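Local coordinates for surface layer protein (Geobacillus stearothermophilus, PDB 4UJ7), which probably forms the calcium-dependent, self-assembling surface layer of the cell, this piece being domains 5 and 6 of the protein, at residues P109-I115 with K139-A145; K116-K122 with N133-K139; K193-L199 with T210-I216. One frame throughout, in Å; residues are numbered along the deposited sequence.

Interaction 1: residues P109-I115 with K139-A145; sequences PVANYQI and KVYAVDA
Gln114 lays its side chain across Val143, the two crossing at about a right angle on the sheet face that also carries Asn112 and Tyr141. From CB the chain runs out extended (chi2 172°) along one methyl of Val143, in one of that residue's two conformers: CG lies 3.9 Å from Val143 CG2, CD is 3.7 Å from that same CG2, NE2 is as close and also comes near CG1, and OE1 stays farthest off. Asn112 runs alongside Val143, pointing the same way, its OD1 3.6 Å from Val143 CB, and a water joins that oxygen to Asp144 O. Beneath these side chains the antiparallel ladder holds with Gln114 N to Tyr141 O at 3.0 Å and the return bond from Tyr141 N. Further along it breaks into a classic beta bulge: Val143 O takes both Ala111 N (2.8 Å) and Asn112 N (3.1 Å). On the reverse face Val110 CG2 packs on Ala142 CB, and Tyr113 CD2 comes up beside Ala142. Strand 110-117 thus edges strand 135-144, whose Val140 and Ala142 bond onward to the 149-154 region; Ile115 and Val140 meet Val201 of strand 195-203, and Tyr113 touches Leu208 of strand 206-216.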
loop_
_atom_site.group_PDB
_atom_site.type_symbol
_atom_site.label_atom_id
_atom_site.label_comp_id
_atom_site.label_asym_id
_atom_site.label_seq_id
_atom_site.Cartn_x
_atom_site.Cartn_y
_atom_site.Cartn_z
ATOM N N PRO A 109 -2.600 19.343 -12.345
ATOM C CA PRO A 109 -1.846 18.517 -13.287
ATOM C C PRO A 109 -0.771 17.691 -12.570
ATOM O O PRO A 109 -0.354 18.048 -11.467
ATOM C CB PRO A 109 -1.194 19.551 -14.210
ATOM C CG PRO A 109 -2.025 20.775 -14.060
ATOM C CD PRO A 109 -2.407 20.781 -12.611
ATOM N N VAL A 110 -0.324 16.611 -13.198
ATOM C CA VAL A 110 0.695 15.745 -12.593
ATOM C C VAL A 110 2.017 16.485 -12.389
ATOM O O VAL A 110 2.521 17.136 -13.316
ATOM C CB VAL A 110 0.926 14.466 -13.414
ATOM C CG1 VAL A 110 1.888 13.542 -12.677
ATOM C CG2 VAL A 110 -0.392 13.755 -13.671
ATOM N N ALA A 111 2.563 16.388 -11.173
ATOM C CA ALA A 111 3.866 16.980 -10.841
ATOM C C ALA A 111 4.932 15.899 -10.720
ATOM O O ALA A 111 6.016 16.026 -11.282
ATOM C CB ALA A 111 3.788 17.806 -9.564
ATOM N N ASN A 112 4.621 14.826 -9.987
ATOM C CA ASN A 112 5.508 13.664 -9.911
ATOM C C ASN A 112 4.749 12.354 -9.667
ATOM O O ASN A 112 3.514 12.336 -9.677
ATOM C CB ASN A 112 6.679 13.876 -8.911
ATOM C CG ASN A 112 6.223 14.169 -7.488
ATOM O OD1 ASN A 112 5.108 13.843 -7.088
ATOM N ND2 ASN A 112 7.118 14.762 -6.696
ATOM N N TYR A 113 5.498 11.278 -9.450
ATOM C CA TYR A 113 4.920 9.937 -9.337
ATOM C C TYR A 113 5.378 9.300 -8.049
ATOM O O TYR A 113 6.455 9.615 -7.547
ATOM C CB TYR A 113 5.310 9.070 -10.538
ATOM C CG TYR A 113 5.018 9.757 -11.844
ATOM C CD1 TYR A 113 5.959 10.608 -12.430
ATOM C CD2 TYR A 113 3.775 9.610 -12.468
ATOM C CE1 TYR A 113 5.683 11.276 -13.612
ATOM C CE2 TYR A 113 3.493 10.266 -13.662
ATOM C CZ TYR A 113 4.456 11.098 -14.226
ATOM O OH TYR A 113 4.207 11.772 -15.405
ATOM N N GLN A 114 4.534 8.426 -7.506
ATOM C CA GLN A 114 4.877 7.654 -6.323
ATOM C C GLN A 114 4.716 6.184 -6.654
ATOM O O GLN A 114 3.661 5.752 -7.135
ATOM C CB GLN A 114 4.005 8.027 -5.118
ATOM C CG GLN A 114 4.308 9.413 -4.563
ATOM C CD GLN A 114 3.331 9.881 -3.495
ATOM O OE1 GLN A 114 2.507 9.101 -2.988
ATOM N NE2 GLN A 114 3.435 11.167 -3.129
ATOM N N ILE A 115 5.789 5.437 -6.386
ATOM C CA ILE A 115 5.799 3.994 -6.497
ATOM C C ILE A 115 5.499 3.446 -5.107
ATOM O O ILE A 115 6.272 3.624 -4.157
ATOM C CB ILE A 115 7.155 3.497 -7.036
ATOM C CG1 ILE A 115 7.444 4.153 -8.400
ATOM C CG2 ILE A 115 7.155 1.972 -7.101
ATOM C CD1 ILE A 115 8.887 4.034 -8.875
ATOM N N LYS A 139 1.626 -0.417 -6.706
ATOM C CA LYS A 139 0.863 0.514 -7.531
ATOM C C LYS A 139 1.751 1.715 -7.859
ATOM O O LYS A 139 2.726 1.992 -7.159
ATOM C CB LYS A 139 -0.427 0.967 -6.831
ATOM C CG LYS A 139 -1.586 -0.011 -7.004
ATOM C CD LYS A 139 -2.810 0.507 -6.250
ATOM C CE LYS A 139 -4.028 -0.350 -6.545
ATOM N NZ LYS A 139 -4.449 -0.185 -7.953
ATOM N N VAL A 140 1.420 2.393 -8.950
ATOM C CA VAL A 140 2.094 3.639 -9.293
ATOM C C VAL A 140 1.045 4.745 -9.404
ATOM O O VAL A 140 0.096 4.615 -10.172
ATOM C CB VAL A 140 2.923 3.528 -10.595
ATOM C CG1 VAL A 140 3.683 4.826 -10.856
ATOM C CG2 VAL A 140 3.927 2.377 -10.501
ATOM N N TYR A 141 1.211 5.801 -8.599
ATOM C CA TYR A 141 0.297 6.952 -8.605
ATOM C C TYR A 141 0.878 8.179 -9.275
ATOM O O TYR A 141 2.076 8.463 -9.163
ATOM C CB TYR A 141 -0.088 7.343 -7.178
ATOM C CG TYR A 141 -0.797 6.260 -6.405
ATOM C CD1 TYR A 141 -2.119 5.939 -6.679
ATOM C CD2 TYR A 141 -0.134 5.549 -5.414
ATOM C CE1 TYR A 141 -2.774 4.938 -5.978
ATOM C CE2 TYR A 141 -0.771 4.549 -4.710
ATOM C CZ TYR A 141 -2.085 4.253 -4.996
ATOM O OH TYR A 141 -2.724 3.274 -4.278
ATOM N N ALA A 142 0.001 8.917 -9.948
ATOM C CA ALA A 142 0.296 10.285 -10.364
ATOM C C ALA A 142 -0.139 11.279 -9.264
ATOM O O ALA A 142 -1.235 11.163 -8.698
ATOM C CB ALA A 142 -0.377 10.590 -11.687
ATOM N N VAL A 143 0.719 12.256 -8.982
ATOM C CA VAL A 143 0.551 13.165 -7.849
ATOM C C VAL A 143 0.682 14.615 -8.324
ATOM O O VAL A 143 1.637 14.937 -9.025
ATOM C CB VAL A 143 1.614 12.845 -6.765
ATOM C CG1 VAL A 143 1.510 13.790 -5.584
ATOM C CG2 VAL A 143 1.460 11.404 -6.293
ATOM N N ASP A 144 -0.258 15.482 -7.939
ATOM C CA ASP A 144 -0.153 16.895 -8.340
ATOM C C ASP A 144 0.840 17.657 -7.462
ATOM O O ASP A 144 1.427 17.090 -6.539
ATOM C CB ASP A 144 -1.532 17.575 -8.434
ATOM C CG ASP A 144 -2.171 17.843 -7.076
ATOM O OD1 ASP A 144 -1.492 17.826 -6.022
ATOM O OD2 ASP A 144 -3.391 18.077 -7.056
ATOM N N ALA A 145 1.038 18.943 -7.754
ATOM C CA ALA A 145 2.076 19.734 -7.082
ATOM C C ALA A 145 1.865 19.854 -5.579
ATOM O O ALA A 145 2.835 20.034 -4.836
ATOM C CB ALA A 145 2.188 21.117 -7.721
HETATM O O HOH W 1 0.158 20.235 -10.099
HETATM O O HOH W 2 3.974 16.272 -5.920
#

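Interaction 2: residues K116-K122 with N133-K139; sequences KVLDDGK and NNDVQLK. With CA (calcium ion), chain C; CA (calcium ion), chain B.
Asp119 and Asp120 reach from the 116-122 segment to a calcium ion that Asn133 and Asp135 meet from the other side, and here the contact is tightest. Asp119 divides its carboxylate: OD2 binds the ion at 2.4 Å, while OD1 accepts Gln137 N at 3.0 Å, the amide arriving from above the carboxylate plane. Its CG sits between the backbone N and the carbonyl carbon (chi1 65°), turning the group inward to strand 135-144. In Asp120, OD1 binds calcium and accepts Lys122 N, making an Asx turn, and OD2 offers its syn lone pair to Asn133 ND2 at 2.9 Å, the carboxylate and amide planes 50° apart. Asn133 OD1, 2.3 Å from the calcium, and the carbonyls of Lys122 and Asp135 bring the protein ligands to five; two waters make seven. Such a loop-held calcium, between strands of a domain assigned to the Big2 family, joins the end of strand 110-117 to the start of strand 135-144. Val136 CG2 presses on Gly121 C at 3.4 Å beside this site. Back along the strands, away from the ion, Leu118 N bonds to Gln137 O at 2.9 Å with Leu118 CB against that carbonyl; Lys116 pairs with Lys139 through both backbone bonds, and Val117 CG2 lies alongside Leu138 CD2 at 3.8 Å. Looser is the CD1 end of Leu118 near Lys139 CG, that lysine's ammonium going on to Asp152, Asp181 and Thr182 O. Asp120 and Asn134 form the open side, Asn134 turning away to a second calcium, which Asp124, Ser126, Glu129 and two waters also bind.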
loop_
_atom_site.group_PDB
_atom_site.type_symbol
_atom_site.label_atom_id
_atom_site.label_comp_id
_atom_site.label_asym_id
_atom_site.label_seq_id
_atom_site.Cartn_x
_atom_site.Cartn_y
_atom_site.Cartn_z
ATOM N N LYS A 116 4.341 2.810 -4.990
ATOM C CA LYS A 116 3.821 2.397 -3.705
ATOM C C LYS A 116 3.903 0.877 -3.496
ATOM O O LYS A 116 3.400 0.109 -4.316
ATOM C CB LYS A 116 2.360 2.825 -3.618
ATOM C CG LYS A 116 1.704 2.446 -2.324
ATOM C CD LYS A 116 1.789 3.596 -1.357
ATOM C CE LYS A 116 1.230 3.157 -0.019
ATOM N NZ LYS A 116 2.281 2.439 0.751
ATOM N N VAL A 117 4.514 0.462 -2.387
ATOM C CA VAL A 117 4.547 -0.957 -1.985
ATOM C C VAL A 117 3.374 -1.208 -1.048
ATOM O O VAL A 117 3.313 -0.626 0.050
ATOM C CB VAL A 117 5.875 -1.300 -1.272
ATOM C CG1 VAL A 117 5.895 -2.752 -0.781
ATOM C CG2 VAL A 117 7.057 -0.997 -2.173
ATOM N N LEU A 118 2.448 -2.065 -1.472
ATOM C CA LEU A 118 1.206 -2.290 -0.708
ATOM C C LEU A 118 1.368 -3.282 0.440
ATOM O O LEU A 118 0.689 -3.171 1.467
ATOM C CB LEU A 118 0.084 -2.731 -1.635
ATOM C CG LEU A 118 -0.378 -1.742 -2.713
ATOM C CD1 LEU A 118 -1.352 -2.442 -3.654
ATOM C CD2 LEU A 118 -0.997 -0.488 -2.111
ATOM N N ASP A 119 2.253 -4.252 0.258
ATOM C CA ASP A 119 2.503 -5.289 1.260
ATOM C C ASP A 119 3.774 -4.965 2.053
ATOM O O ASP A 119 4.081 -3.790 2.281
ATOM C CB ASP A 119 2.578 -6.666 0.591
ATOM C CG ASP A 119 3.753 -6.784 -0.346
ATOM O OD1 ASP A 119 3.977 -5.842 -1.154
ATOM O OD2 ASP A 119 4.465 -7.796 -0.224
ATOM N N ASP A 120 4.512 -5.996 2.473
ATOM C CA ASP A 120 5.781 -5.801 3.192
ATOM C C ASP A 120 7.009 -5.578 2.296
ATOM O O ASP A 120 8.087 -5.304 2.798
ATOM C CB ASP A 120 6.041 -6.957 4.177
ATOM C CG ASP A 120 6.337 -8.288 3.485
ATOM O OD1 ASP A 120 6.190 -8.390 2.246
ATOM O OD2 ASP A 120 6.720 -9.230 4.211
ATOM N N GLY A 121 6.842 -5.692 0.977
ATOM C CA GLY A 121 7.980 -5.533 0.057
ATOM C C GLY A 121 8.915 -6.733 -0.005
ATOM O O GLY A 121 9.998 -6.651 -0.596
ATOM N N LYS A 122 8.491 -7.836 0.605
ATOM C CA LYS A 122 9.288 -9.049 0.710
ATOM C C LYS A 122 8.587 -10.247 0.079
ATOM O O LYS A 122 7.357 -10.348 0.114
ATOM C CB LYS A 122 9.569 -9.360 2.180
ATOM C CG LYS A 122 10.201 -8.203 2.936
ATOM C CD LYS A 122 10.365 -8.528 4.411
ATOM C CE LYS A 122 10.858 -7.292 5.153
ATOM N NZ LYS A 122 11.848 -6.541 4.329
ATOM N N ASN A 133 3.862 -15.746 2.287
ATOM C CA ASN A 133 4.365 -14.422 1.948
ATOM C C ASN A 133 5.109 -14.497 0.625
ATOM O O ASN A 133 6.338 -14.362 0.559
ATOM C CB ASN A 133 5.287 -13.925 3.069
ATOM C CG ASN A 133 5.735 -12.485 2.879
ATOM O OD1 ASN A 133 5.222 -11.762 2.014
ATOM N ND2 ASN A 133 6.723 -12.070 3.661
ATOM N N ASN A 134 4.347 -14.723 -0.441
ATOM C CA ASN A 134 4.956 -15.114 -1.712
ATOM C C ASN A 134 4.884 -14.076 -2.818
ATOM O O ASN A 134 5.177 -14.364 -3.986
ATOM C CB ASN A 134 4.368 -16.453 -2.159
ATOM C CG ASN A 134 4.787 -17.599 -1.243
ATOM O OD1 ASN A 134 5.956 -17.719 -0.851
ATOM N ND2 ASN A 134 3.827 -18.460 -0.916
ATOM N N ASP A 135 4.524 -12.855 -2.461
ATOM C CA ASP A 135 4.527 -11.797 -3.460
ATOM C C ASP A 135 4.895 -10.433 -2.917
ATOM O O ASP A 135 5.058 -10.257 -1.700
ATOM C CB ASP A 135 3.209 -11.780 -4.282
ATOM C CG ASP A 135 2.006 -11.183 -3.534
ATOM O OD1 ASP A 135 2.148 -10.509 -2.494
ATOM O OD2 ASP A 135 0.883 -11.367 -4.041
ATOM N N VAL A 136 5.075 -9.499 -3.847
ATOM C CA VAL A 136 5.037 -8.072 -3.559
ATOM C C VAL A 136 3.962 -7.509 -4.463
ATOM O O VAL A 136 3.768 -7.979 -5.583
ATOM C CB VAL A 136 6.401 -7.388 -3.821
ATOM C CG1 VAL A 136 6.303 -5.871 -3.726
ATOM C CG2 VAL A 136 7.444 -7.931 -2.851
ATOM N N GLN A 137 3.249 -6.508 -3.958
ATOM C CA GLN A 137 2.213 -5.837 -4.719
ATOM C C GLN A 137 2.529 -4.363 -4.829
ATOM O O GLN A 137 2.787 -3.703 -3.817
ATOM C CB GLN A 137 0.875 -5.997 -4.015
ATOM C CG GLN A 137 0.254 -7.362 -4.203
ATOM C CD GLN A 137 -1.161 -7.361 -3.690
ATOM O OE1 GLN A 137 -1.411 -7.049 -2.521
ATOM N NE2 GLN A 137 -2.095 -7.657 -4.565
ATOM N N LEU A 138 2.506 -3.854 -6.059
ATOM C CA LEU A 138 2.869 -2.457 -6.342
ATOM C C LEU A 138 1.763 -1.698 -7.053
ATOM O O LEU A 138 1.048 -2.255 -7.890
ATOM C CB LEU A 138 4.113 -2.413 -7.250
ATOM C CG LEU A 138 5.358 -3.131 -6.727
ATOM C CD1 LEU A 138 6.429 -3.135 -7.811
ATOM C CD2 LEU A 138 5.897 -2.524 -5.431
ATOM N N LYS A 139 1.626 -0.417 -6.706
ATOM C CA LYS A 139 0.863 0.514 -7.531
ATOM C C LYS A 139 1.751 1.715 -7.859
ATOM O O LYS A 139 2.726 1.992 -7.159
ATOM C CB LYS A 139 -0.427 0.967 -6.831
ATOM C CG LYS A 139 -1.586 -0.011 -7.004
ATOM C CD LYS A 139 -2.810 0.507 -6.250
ATOM C CE LYS A 139 -4.028 -0.350 -6.545
ATOM N NZ LYS A 139 -4.449 -0.185 -7.953
HETATM CA CA CA C . 5.051 -9.903 0.683
HETATM CA CA CA B . 7.165 -19.049 0.672
HETATM O O HOH W 3 5.349 -20.630 0.722
HETATM O O HOH W 4 3.048 -11.345 -0.056
HETATM O O HOH W 5 7.445 -20.102 -1.474
HETATM O O HOH W 6 3.379 -9.380 2.413
#

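Interaction 3: residues K193-L199 with T210-I216; sequences KVGKETL and TVDVEVI. With CA (calcium ion), chain D.
The Asp212 carboxylate and the hydroxyl of Thr198 meet across the two strands, with Thr198 OG1 donating to Asp212 OD1 at 2.8 Å from above the carboxylate plane, 36° out of it. The threonine is turned with OG1 beside its backbone N (chi1 -60°), which aims the hydroxyl at the aspartate and puts CG2 near Thr210 CB. The other oxygen, Asp212 OD2, takes a water that also accepts from Lys196 NZ, so lysine and aspartate, their charges 5.0 Å apart from NZ to OD2, are linked through solvent. Lys196, bent at chi2, crosses Glu214 at a slant, its CE 3.8 Å from Glu214 OE1, though the salt bridge of that carboxylate goes to Lys122, in one of the two conformers of that lysine.

On the reverse face the flat group is the Glu197 carboxylate, which grips a calcium with both oxygens, OE1 at 2.6 Å and OE2 at 2.5 Å. Bending at chi2 (77°) carries it away from strand 206-216, while its CB stays beside Val213 CG2. Leu199 CD1 crosses Val213 CG1 on this same face at 3.8 Å.

The backbones zip in regular pairs, from Gly195 with Val215 to Leu199 with Val211. This is a beta hairpin, strands 195-203 and 206-216, in the Big2-type domain, with Glu197 completing a calcium site whose other ligands are Glu162, Asp165, Asn167, Val169 and a water.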
loop_
_atom_site.group_PDB
_atom_site.type_symbol
_atom_site.label_atom_id
_atom_site.label_comp_id
_atom_site.label_asym_id
_atom_site.label_seq_id
_atom_site.Cartn_x
_atom_site.Cartn_y
_atom_site.Cartn_z
ATOM N N LYS A 193 19.431 -17.159 -4.241
ATOM C CA LYS A 193 19.965 -16.406 -3.114
ATOM C C LYS A 193 18.919 -15.448 -2.576
ATOM O O LYS A 193 17.973 -15.102 -3.269
ATOM C CB LYS A 193 21.179 -15.563 -3.537
ATOM C CG LYS A 193 22.384 -16.326 -4.077
ATOM C CD LYS A 193 23.510 -15.327 -4.326
ATOM C CE LYS A 193 24.507 -15.800 -5.368
ATOM N NZ LYS A 193 25.553 -16.664 -4.754
ATOM N N VAL A 194 19.132 -14.984 -1.355
ATOM C CA VAL A 194 18.341 -13.893 -0.803
ATOM C C VAL A 194 19.001 -12.566 -1.180
ATOM O O VAL A 194 20.209 -12.514 -1.475
ATOM C CB VAL A 194 18.203 -13.999 0.732
ATOM C CG1 VAL A 194 17.557 -15.324 1.128
ATOM C CG2 VAL A 194 19.569 -13.860 1.409
ATOM N N GLY A 195 18.221 -11.486 -1.191
ATOM C CA GLY A 195 18.775 -10.145 -1.358
ATOM C C GLY A 195 17.794 -9.212 -2.028
ATOM O O GLY A 195 16.639 -9.584 -2.276
ATOM N N LYS A 196 18.275 -8.016 -2.356
ATOM C CA LYS A 196 17.505 -7.002 -3.054
ATOM C C LYS A 196 17.536 -7.203 -4.563
ATOM O O LYS A 196 18.575 -7.574 -5.147
ATOM C CB LYS A 196 18.081 -5.604 -2.741
ATOM C CG LYS A 196 18.042 -5.179 -1.269
ATOM C CD LYS A 196 16.605 -5.064 -0.784
ATOM C CE LYS A 196 16.484 -4.631 0.673
ATOM N NZ LYS A 196 16.589 -3.156 0.818
ATOM N N GLU A 197 16.402 -6.917 -5.205
ATOM C CA GLU A 197 16.320 -6.870 -6.659
ATOM C C GLU A 197 15.695 -5.550 -7.088
ATOM O O GLU A 197 14.588 -5.221 -6.656
ATOM C CB GLU A 197 15.507 -8.067 -7.183
ATOM C CG GLU A 197 15.434 -8.181 -8.710
ATOM C CD GLU A 197 16.683 -8.734 -9.365
ATOM O OE1 GLU A 197 17.756 -8.803 -8.724
ATOM O OE2 GLU A 197 16.583 -9.133 -10.545
ATOM N N THR A 198 16.404 -4.789 -7.914
ATOM C CA THR A 198 15.942 -3.483 -8.375
ATOM C C THR A 198 14.933 -3.619 -9.515
ATOM O O THR A 198 15.236 -4.210 -10.559
ATOM C CB THR A 198 17.140 -2.602 -8.810
ATOM O OG1 THR A 198 18.006 -2.441 -7.687
ATOM C CG2 THR A 198 16.671 -1.220 -9.261
ATOM N N LEU A 199 13.732 -3.073 -9.321
ATOM C CA LEU A 199 12.758 -2.974 -10.404
ATOM C C LEU A 199 12.700 -1.575 -10.964
ATOM O O LEU A 199 12.667 -0.608 -10.221
ATOM C CB LEU A 199 11.363 -3.387 -9.925
ATOM C CG LEU A 199 11.276 -4.747 -9.237
ATOM C CD1 LEU A 199 9.841 -5.045 -8.801
ATOM C CD2 LEU A 199 11.796 -5.854 -10.153
ATOM N N THR A 210 12.767 3.717 -9.589
ATOM C CA THR A 210 13.047 2.325 -9.241
ATOM C C THR A 210 12.513 1.981 -7.864
ATOM O O THR A 210 12.295 2.864 -7.033
ATOM C CB THR A 210 14.554 1.982 -9.297
ATOM O OG1 THR A 210 15.269 2.749 -8.314
ATOM C CG2 THR A 210 15.119 2.228 -10.693
ATOM N N VAL A 211 12.293 0.690 -7.625
ATOM C CA VAL A 211 11.943 0.195 -6.297
ATOM C C VAL A 211 12.655 -1.139 -6.088
ATOM O O VAL A 211 12.707 -1.975 -6.992
ATOM C CB VAL A 211 10.403 0.073 -6.103
ATOM C CG1 VAL A 211 9.779 -0.910 -7.095
ATOM C CG2 VAL A 211 10.047 -0.276 -4.658
ATOM N N ASP A 212 13.227 -1.321 -4.904
ATOM C CA ASP A 212 13.906 -2.562 -4.575
ATOM C C ASP A 212 12.944 -3.486 -3.855
ATOM O O ASP A 212 12.382 -3.121 -2.821
ATOM C CB ASP A 212 15.129 -2.293 -3.696
ATOM C CG ASP A 212 16.330 -1.800 -4.487
ATOM O OD1 ASP A 212 16.233 -1.590 -5.714
ATOM O OD2 ASP A 212 17.396 -1.623 -3.862
ATOM N N VAL A 213 12.710 -4.667 -4.416
ATOM C CA VAL A 213 12.036 -5.730 -3.682
ATOM C C VAL A 213 13.071 -6.634 -3.023
ATOM O O VAL A 213 14.239 -6.614 -3.404
ATOM C CB VAL A 213 11.054 -6.536 -4.562
ATOM C CG1 VAL A 213 9.965 -5.605 -5.087
ATOM C CG2 VAL A 213 11.774 -7.251 -5.718
ATOM N N GLU A 214 12.662 -7.385 -2.006
ATOM C CA GLU A 214 13.600 -8.231 -1.272
ATOM C C GLU A 214 13.114 -9.670 -1.223
ATOM O O GLU A 214 11.972 -9.932 -0.827
ATOM C CB GLU A 214 13.796 -7.706 0.160
ATOM C CG GLU A 214 14.934 -8.390 0.919
ATOM C CD GLU A 214 15.066 -7.935 2.365
ATOM O OE1 GLU A 214 14.331 -7.015 2.789
ATOM O OE2 GLU A 214 15.913 -8.514 3.092
ATOM N N VAL A 215 13.982 -10.596 -1.617
ATOM C CA VAL A 215 13.726 -12.008 -1.385
ATOM C C VAL A 215 14.390 -12.387 -0.064
ATOM O O VAL A 215 15.571 -12.092 0.154
ATOM C CB VAL A 215 14.205 -12.890 -2.567
ATOM C CG1 VAL A 215 14.172 -14.365 -2.207
ATOM C CG2 VAL A 215 13.303 -12.645 -3.766
ATOM N N ILE A 216 13.596 -12.981 0.816
ATOM C CA ILE A 216 14.074 -13.490 2.113
ATOM C C ILE A 216 13.839 -15.010 2.150
ATOM O O ILE A 216 13.182 -15.579 1.270
ATOM C CB ILE A 216 13.374 -12.776 3.316
ATOM C CG1 ILE A 216 11.867 -13.112 3.357
ATOM C CG2 ILE A 216 13.637 -11.276 3.276
ATOM C CD1 ILE A 216 11.125 -12.661 4.620
HETATM CA CA CA D . 18.580 -10.638 -10.372
HETATM O O HOH W 7 17.137 -1.061 -0.806
HETATM O O HOH W 8 14.149 -1.785 -0.252
HETATM O O HOH W 9 17.314 -11.425 -12.273
#

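Following the chain, strand 110-117 leads through interaction 1 into the calcium-binding loop after Val117, and strand 135-144 comes back past both. Interaction 2 closes the shorter loop and is nested inside the one closed by interaction 1; the two share Lys139 and the same strand pair, and Tyr141 packs on Lys116 between them. Interaction 3 comes later, in series, closing the hairpin of strands 195-203 and 206-216. It nevertheless abuts both: Ile115 packs on Val211, Val117 on Val211 and Val136 on Val213, while Gly121 O makes a probable hydrogen bond with Glu214 N. Two sheets of one domain are thereby packed together, with calcium sites at both.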